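Local coordinates for VP2 (Primate bocaparvovirus 1, PDB 7L0Y), which assembles as sixty copies of its three size variants into the T=1 icosahedral capsid of human bocavirus, about 26 nm across, at residues His140-Ala145 and Pro198-Glu203; His133-Gly138 and Glu203-Gln208. All coordinates share one frame; numbering follows the deposited sequence.

Contact 1 (140-145 with 198-203) and contact 2 (133-138 with 203-208) have their centres about 10 Å apart and share Glu-203. Contact 2 pairs the strand before the intervening chain with the strand after it; contact 1 ties together two points within that same excursion. Their side chains touch directly, Leu-202 CD1 lying 3.4 Å from Phe-135 CZ. Two polar links also join them, the probable hydrogen bonds Leu-202 O to His-207 NE2, 2.6 Å, and Tyr-142 N to Asp-137 OD2, 3.0 Å. Both belong to the capsid shell, and both reach a second subunit as well as a third.

Contact 1 (His140-Ala145 and Pro198-Glu203); sequences HAYPNA and PFFLLE
Phe-200 meets Tyr-142 and Pro-143 where the two segments come closest, with CA atoms of Phe-200 and Tyr-142 6.9 Å apart. Its CB is directed at 140-145, and CG stands anti to the carbonyl carbon (chi1 -65°), a torsion that sets one face of the ring against Pro-143. Pro-143 covers one face of that ring: its CD lies 3.7 Å from the Phe-200 centroid, displaced toward the rim, in a CH-pi contact. Pro-143 CG extends the overlap to Phe-200 CD2, at 3.6 Å. Meanwhile Phe-200 CB abuts the edge of the Tyr-142 ring, 3.9 Å from CD1, as the two side chains run antiparallel past one another.

Leu-201 turns its side chain away and takes part through its backbone. Tyr-142 OH donates a hydrogen bond to Leu-201 O over 3.1 Å; the C=O...donor angle of 146° and a modest tilt from the carbonyl plane bring the hydroxyl in from in front of the oxygen, somewhat off the C=O axis. This fixes the far end of the phenol.

Leu-202 then closes over the same ring. Its CD1 sits above the centre of one Tyr-142 face, 3.5 Å from the centroid and 9° off the normal, a well-centred CH-pi contact. Tyr-142 is thus defined from three directions: a methyl on a face, a methylene at an edge, a carbonyl at the hydroxyl.

Lys-466 of a second subunit, within a likely nuclear localization signal, packs on Tyr-142, and Tyr-233 of that subunit packs on Pro-143. The arrangement is irregular loop-to-loop packing without strand pairing, joining two parts of the long connection between strands 132-137 and 208-210, the E-to-F connection of the parvovirus jelly roll.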
loop_
_atom_site.group_PDB
_atom_site.type_symbol
_atom_site.label_atom_id
_atom_site.label_comp_id
_atom_site.label_asym_id
_atom_site.label_seq_id
_atom_site.Cartn_x
_atom_site.Cartn_y
_atom_site.Cartn_z
ATOM N N HIS A 140 -54.398 -71.277 29.248
ATOM C CA HIS A 140 -55.318 -72.146 29.965
ATOM C C HIS A 140 -56.728 -71.976 29.421
ATOM O O HIS A 140 -57.707 -71.914 30.162
ATOM C CB HIS A 140 -55.243 -71.888 31.462
ATOM C CG HIS A 140 -53.865 -72.051 32.014
ATOM N ND1 HIS A 140 -53.249 -73.277 32.123
ATOM C CD2 HIS A 140 -52.964 -71.138 32.446
ATOM C CE1 HIS A 140 -52.037 -73.117 32.619
ATOM N NE2 HIS A 140 -51.838 -71.829 32.821
ATOM N N ALA A 141 -56.815 -71.892 28.098
ATOM C CA ALA A 141 -58.077 -71.754 27.398
ATOM C C ALA A 141 -58.826 -73.066 27.287
ATOM O O ALA A 141 -60.000 -73.068 26.918
ATOM C CB ALA A 141 -57.826 -71.176 26.009
ATOM N N TYR A 142 -58.182 -74.167 27.601
ATOM C CA TYR A 142 -58.773 -75.481 27.572
ATOM C C TYR A 142 -58.742 -76.093 28.958
ATOM O O TYR A 142 -57.981 -75.649 29.821
ATOM C CB TYR A 142 -58.023 -76.382 26.587
ATOM C CG TYR A 142 -58.172 -75.959 25.156
ATOM C CD1 TYR A 142 -59.265 -76.361 24.414
ATOM C CD2 TYR A 142 -57.225 -75.160 24.545
ATOM C CE1 TYR A 142 -59.414 -75.983 23.119
ATOM C CE2 TYR A 142 -57.363 -74.780 23.243
ATOM C CZ TYR A 142 -58.461 -75.198 22.531
ATOM O OH TYR A 142 -58.625 -74.827 21.222
ATOM N N PRO A 143 -59.586 -77.086 29.223
ATOM C CA PRO A 143 -59.519 -77.781 30.512
ATOM C C PRO A 143 -58.117 -78.282 30.789
ATOM O O PRO A 143 -57.406 -78.718 29.883
ATOM C CB PRO A 143 -60.500 -78.937 30.333
ATOM C CG PRO A 143 -61.447 -78.451 29.324
ATOM C CD PRO A 143 -60.688 -77.590 28.391
ATOM N N ASN A 144 -57.709 -78.197 32.049
ATOM C CA ASN A 144 -56.373 -78.635 32.415
ATOM C C ASN A 144 -56.198 -80.111 32.107
ATOM O O ASN A 144 -57.094 -80.923 32.345
ATOM C CB ASN A 144 -56.103 -78.377 33.891
ATOM C CG ASN A 144 -57.084 -79.081 34.782
ATOM O OD1 ASN A 144 -58.198 -79.381 34.370
ATOM N ND2 ASN A 144 -56.658 -79.403 35.991
ATOM N N ALA A 145 -55.035 -80.457 31.568
ATOM C CA ALA A 145 -54.775 -81.846 31.232
ATOM C C ALA A 145 -54.403 -82.646 32.459
ATOM O O ALA A 145 -54.801 -83.805 32.593
ATOM C CB ALA A 145 -53.665 -81.933 30.192
ATOM N N PRO A 198 -70.064 -77.607 27.950
ATOM C CA PRO A 198 -69.122 -77.213 26.908
ATOM C C PRO A 198 -68.488 -78.406 26.222
ATOM O O PRO A 198 -68.506 -79.537 26.705
ATOM C CB PRO A 198 -68.075 -76.409 27.680
ATOM C CG PRO A 198 -68.099 -76.991 28.995
ATOM C CD PRO A 198 -69.507 -77.375 29.287
ATOM N N PHE A 199 -67.912 -78.127 25.069
ATOM C CA PHE A 199 -67.150 -79.114 24.334
ATOM C C PHE A 199 -65.914 -78.442 23.776
ATOM O O PHE A 199 -65.994 -77.349 23.219
ATOM C CB PHE A 199 -67.999 -79.764 23.247
ATOM C CG PHE A 199 -67.235 -80.669 22.363
ATOM C CD1 PHE A 199 -66.483 -81.687 22.899
ATOM C CD2 PHE A 199 -67.363 -80.590 20.998
ATOM C CE1 PHE A 199 -65.782 -82.529 22.092
ATOM C CE2 PHE A 199 -66.685 -81.449 20.188
ATOM C CZ PHE A 199 -65.895 -82.424 20.737
ATOM N N PHE A 200 -64.773 -79.078 23.969
ATOM C CA PHE A 200 -63.493 -78.497 23.623
ATOM C C PHE A 200 -62.773 -79.384 22.631
ATOM O O PHE A 200 -62.652 -80.594 22.824
ATOM C CB PHE A 200 -62.638 -78.285 24.856
ATOM C CG PHE A 200 -63.206 -77.296 25.803
ATOM C CD1 PHE A 200 -62.991 -75.948 25.620
ATOM C CD2 PHE A 200 -63.971 -77.708 26.870
ATOM C CE1 PHE A 200 -63.515 -75.039 26.483
ATOM C CE2 PHE A 200 -64.499 -76.797 27.737
ATOM C CZ PHE A 200 -64.271 -75.461 27.545
ATOM N N LEU A 201 -62.320 -78.760 21.567
ATOM C CA LEU A 201 -61.528 -79.374 20.525
ATOM C C LEU A 201 -60.204 -78.650 20.510
ATOM O O LEU A 201 -60.174 -77.422 20.457
ATOM C CB LEU A 201 -62.206 -79.221 19.177
ATOM C CG LEU A 201 -63.560 -79.888 19.093
ATOM C CD1 LEU A 201 -64.292 -79.466 17.842
ATOM C CD2 LEU A 201 -63.285 -81.345 19.066
ATOM N N LEU A 202 -59.108 -79.391 20.561
ATOM C CA LEU A 202 -57.838 -78.694 20.520
ATOM C C LEU A 202 -57.573 -78.112 19.141
ATOM O O LEU A 202 -56.792 -77.168 19.022
ATOM C CB LEU A 202 -56.701 -79.619 20.947
ATOM C CG LEU A 202 -56.569 -79.949 22.440
ATOM C CD1 LEU A 202 -56.740 -78.700 23.259
ATOM C CD2 LEU A 202 -57.616 -80.943 22.870
ATOM N N GLU A 203 -58.232 -78.633 18.108
ATOM C CA GLU A 203 -58.131 -78.188 16.722
ATOM C C GLU A 203 -58.649 -76.785 16.517
ATOM O O GLU A 203 -58.426 -76.198 15.460
ATOM C CB GLU A 203 -58.895 -79.159 15.827
ATOM C CG GLU A 203 -58.247 -80.528 15.713
ATOM C CD GLU A 203 -58.457 -81.397 16.937
ATOM O OE1 GLU A 203 -59.055 -80.926 17.917
ATOM O OE2 GLU A 203 -58.012 -82.559 16.924
#

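Contact 2 (His133-Gly138 and Glu203-Gln208); sequences HIFCDG and ENSDHQ
Ile-134 and Gln-208 face each other as an antiparallel hydrogen-bonded pair, CA atoms 5.2 Å apart. The bond from Ile-134 N to Gln-208 O is 2.8 Å long with an N-H...O angle of 155°, and its return from Gln-208 N to Ile-134 O measures 2.9 Å. His-133 CA adds a CA-H...O contact to the same Gln-208 O at 3.4 Å. Toward Ser-205 the pairing gives way to side-chain packing.

Phe-135 CG occupies the crowded position between the backbone N and carbonyl carbon (chi1 73°), which lays its ring alongside that of His-207. The planes are 11° from parallel but slid apart, with centroids separated by 4.6 Å, so that contact is made chiefly by Phe-135 CD2 against His-207 CD2 at 3.4 Å. Ser-205 OG stands over one face of the Phe-135 ring, near its rim, 4.0 Å from CE1; OG and His-207 NE2 both find their main polar partner in Leu-202 O. His-133 completes the aromatic cluster, its ring steeply turned against His-207 with the two ND1 atoms 4.0 Å apart. At the pH of 2.6 used here, protonation of both would probably make them repel.

Trp-20 of a third subunit stacks on His-207, while Trp-71 meets both Phe-135 and His-207 edge-to-face. The side chains of Ile-134 and Gln-208 lie on the same face of the sheet, where Ile-134 packs on Phe-218 of strand 215-232. Strand 132-137 therefore runs between strands 208-210 and 424-429, as E does between F and H in the CHEF sheet of the viral jelly roll.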
loop_
_atom_site.group_PDB
_atom_site.type_symbol
_atom_site.label_atom_id
_atom_site.label_comp_id
_atom_site.label_asym_id
_atom_site.label_seq_id
_atom_site.Cartn_x
_atom_site.Cartn_y
_atom_site.Cartn_z
ATOM N N HIS A 133 -48.538 -82.874 15.686
ATOM C CA HIS A 133 -49.096 -81.619 16.150
ATOM C C HIS A 133 -48.638 -81.371 17.575
ATOM O O HIS A 133 -48.696 -82.267 18.416
ATOM C CB HIS A 133 -50.616 -81.681 16.075
ATOM C CG HIS A 133 -51.134 -81.856 14.688
ATOM N ND1 HIS A 133 -51.348 -80.798 13.835
ATOM C CD2 HIS A 133 -51.406 -82.971 13.977
ATOM C CE1 HIS A 133 -51.777 -81.252 12.673
ATOM N NE2 HIS A 133 -51.817 -82.568 12.732
ATOM N N ILE A 134 -48.157 -80.167 17.833
ATOM C CA ILE A 134 -47.684 -79.774 19.148
ATOM C C ILE A 134 -48.165 -78.363 19.409
ATOM O O ILE A 134 -47.993 -77.480 18.566
ATOM C CB ILE A 134 -46.149 -79.840 19.253
ATOM C CG1 ILE A 134 -45.660 -81.271 19.071
ATOM C CG2 ILE A 134 -45.688 -79.327 20.591
ATOM C CD1 ILE A 134 -44.193 -81.382 18.872
ATOM N N PHE A 135 -48.776 -78.147 20.562
ATOM C CA PHE A 135 -48.959 -76.783 21.011
ATOM C C PHE A 135 -49.010 -76.784 22.523
ATOM O O PHE A 135 -49.400 -77.768 23.149
ATOM C CB PHE A 135 -50.220 -76.143 20.429
ATOM C CG PHE A 135 -51.476 -76.649 21.026
ATOM C CD1 PHE A 135 -52.124 -75.923 22.001
ATOM C CD2 PHE A 135 -51.975 -77.872 20.668
ATOM C CE1 PHE A 135 -53.264 -76.386 22.565
ATOM C CE2 PHE A 135 -53.113 -78.336 21.233
ATOM C CZ PHE A 135 -53.757 -77.592 22.180
ATOM N N CYS A 136 -48.594 -75.669 23.097
ATOM C CA CYS A 136 -48.715 -75.413 24.517
ATOM C C CYS A 136 -49.958 -74.572 24.730
ATOM O O CYS A 136 -50.217 -73.641 23.965
ATOM C CB CYS A 136 -47.470 -74.698 25.043
ATOM S SG CYS A 136 -47.416 -74.352 26.810
ATOM N N ASP A 137 -50.724 -74.898 25.753
ATOM C CA ASP A 137 -51.847 -74.066 26.145
ATOM C C ASP A 137 -51.358 -73.249 27.332
ATOM O O ASP A 137 -51.369 -73.718 28.468
ATOM C CB ASP A 137 -53.044 -74.939 26.499
ATOM C CG ASP A 137 -54.300 -74.144 26.765
ATOM O OD1 ASP A 137 -54.318 -72.925 26.505
ATOM O OD2 ASP A 137 -55.265 -74.739 27.272
ATOM N N GLY A 138 -50.979 -72.004 27.072
ATOM C CA GLY A 138 -50.433 -71.168 28.116
ATOM C C GLY A 138 -51.468 -70.212 28.648
ATOM O O GLY A 138 -51.352 -69.688 29.756
ATOM N N GLU A 203 -58.232 -78.633 18.108
ATOM C CA GLU A 203 -58.131 -78.188 16.722
ATOM C C GLU A 203 -58.649 -76.785 16.517
ATOM O O GLU A 203 -58.426 -76.198 15.460
ATOM C CB GLU A 203 -58.895 -79.159 15.827
ATOM C CG GLU A 203 -58.247 -80.528 15.713
ATOM C CD GLU A 203 -58.457 -81.397 16.937
ATOM O OE1 GLU A 203 -59.055 -80.926 17.917
ATOM O OE2 GLU A 203 -58.012 -82.559 16.924
ATOM N N ASN A 204 -59.330 -76.246 17.509
ATOM C CA ASN A 204 -59.878 -74.905 17.506
ATOM C C ASN A 204 -58.806 -73.838 17.673
ATOM O O ASN A 204 -59.136 -72.654 17.718
ATOM C CB ASN A 204 -60.917 -74.818 18.624
ATOM C CG ASN A 204 -61.901 -73.709 18.422
ATOM O OD1 ASN A 204 -62.227 -73.352 17.293
ATOM N ND2 ASN A 204 -62.400 -73.164 19.516
ATOM N N SER A 205 -57.549 -74.220 17.837
ATOM C CA SER A 205 -56.452 -73.279 17.992
ATOM C C SER A 205 -55.358 -73.584 16.971
ATOM O O SER A 205 -55.486 -74.479 16.140
ATOM C CB SER A 205 -55.922 -73.311 19.428
ATOM O OG SER A 205 -55.397 -74.581 19.764
ATOM N N ASP A 206 -54.278 -72.812 17.033
ATOM C CA ASP A 206 -53.135 -72.995 16.153
ATOM C C ASP A 206 -52.172 -74.008 16.749
ATOM O O ASP A 206 -51.905 -73.985 17.951
ATOM C CB ASP A 206 -52.399 -71.679 15.921
ATOM C CG ASP A 206 -53.197 -70.694 15.109
ATOM O OD1 ASP A 206 -54.219 -71.075 14.519
ATOM O OD2 ASP A 206 -52.788 -69.524 15.043
ATOM N N HIS A 207 -51.651 -74.890 15.911
ATOM C CA HIS A 207 -50.693 -75.894 16.334
ATOM C C HIS A 207 -49.446 -75.767 15.483
ATOM O O HIS A 207 -49.502 -75.322 14.337
ATOM C CB HIS A 207 -51.243 -77.304 16.178
ATOM C CG HIS A 207 -52.595 -77.490 16.779
ATOM N ND1 HIS A 207 -53.425 -78.527 16.421
ATOM C CD2 HIS A 207 -53.273 -76.759 17.690
ATOM C CE1 HIS A 207 -54.556 -78.426 17.090
ATOM N NE2 HIS A 207 -54.488 -77.365 17.870
ATOM N N GLN A 208 -48.317 -76.154 16.049
ATOM C CA GLN A 208 -47.139 -76.390 15.243
ATOM C C GLN A 208 -47.125 -77.834 14.790
ATOM O O GLN A 208 -47.422 -78.745 15.563
ATOM C CB GLN A 208 -45.874 -76.063 16.020
ATOM C CG GLN A 208 -45.715 -74.596 16.260
ATOM C CD GLN A 208 -44.501 -74.274 17.078
ATOM O OE1 GLN A 208 -44.032 -75.097 17.858
ATOM N NE2 GLN A 208 -43.974 -73.073 16.900
#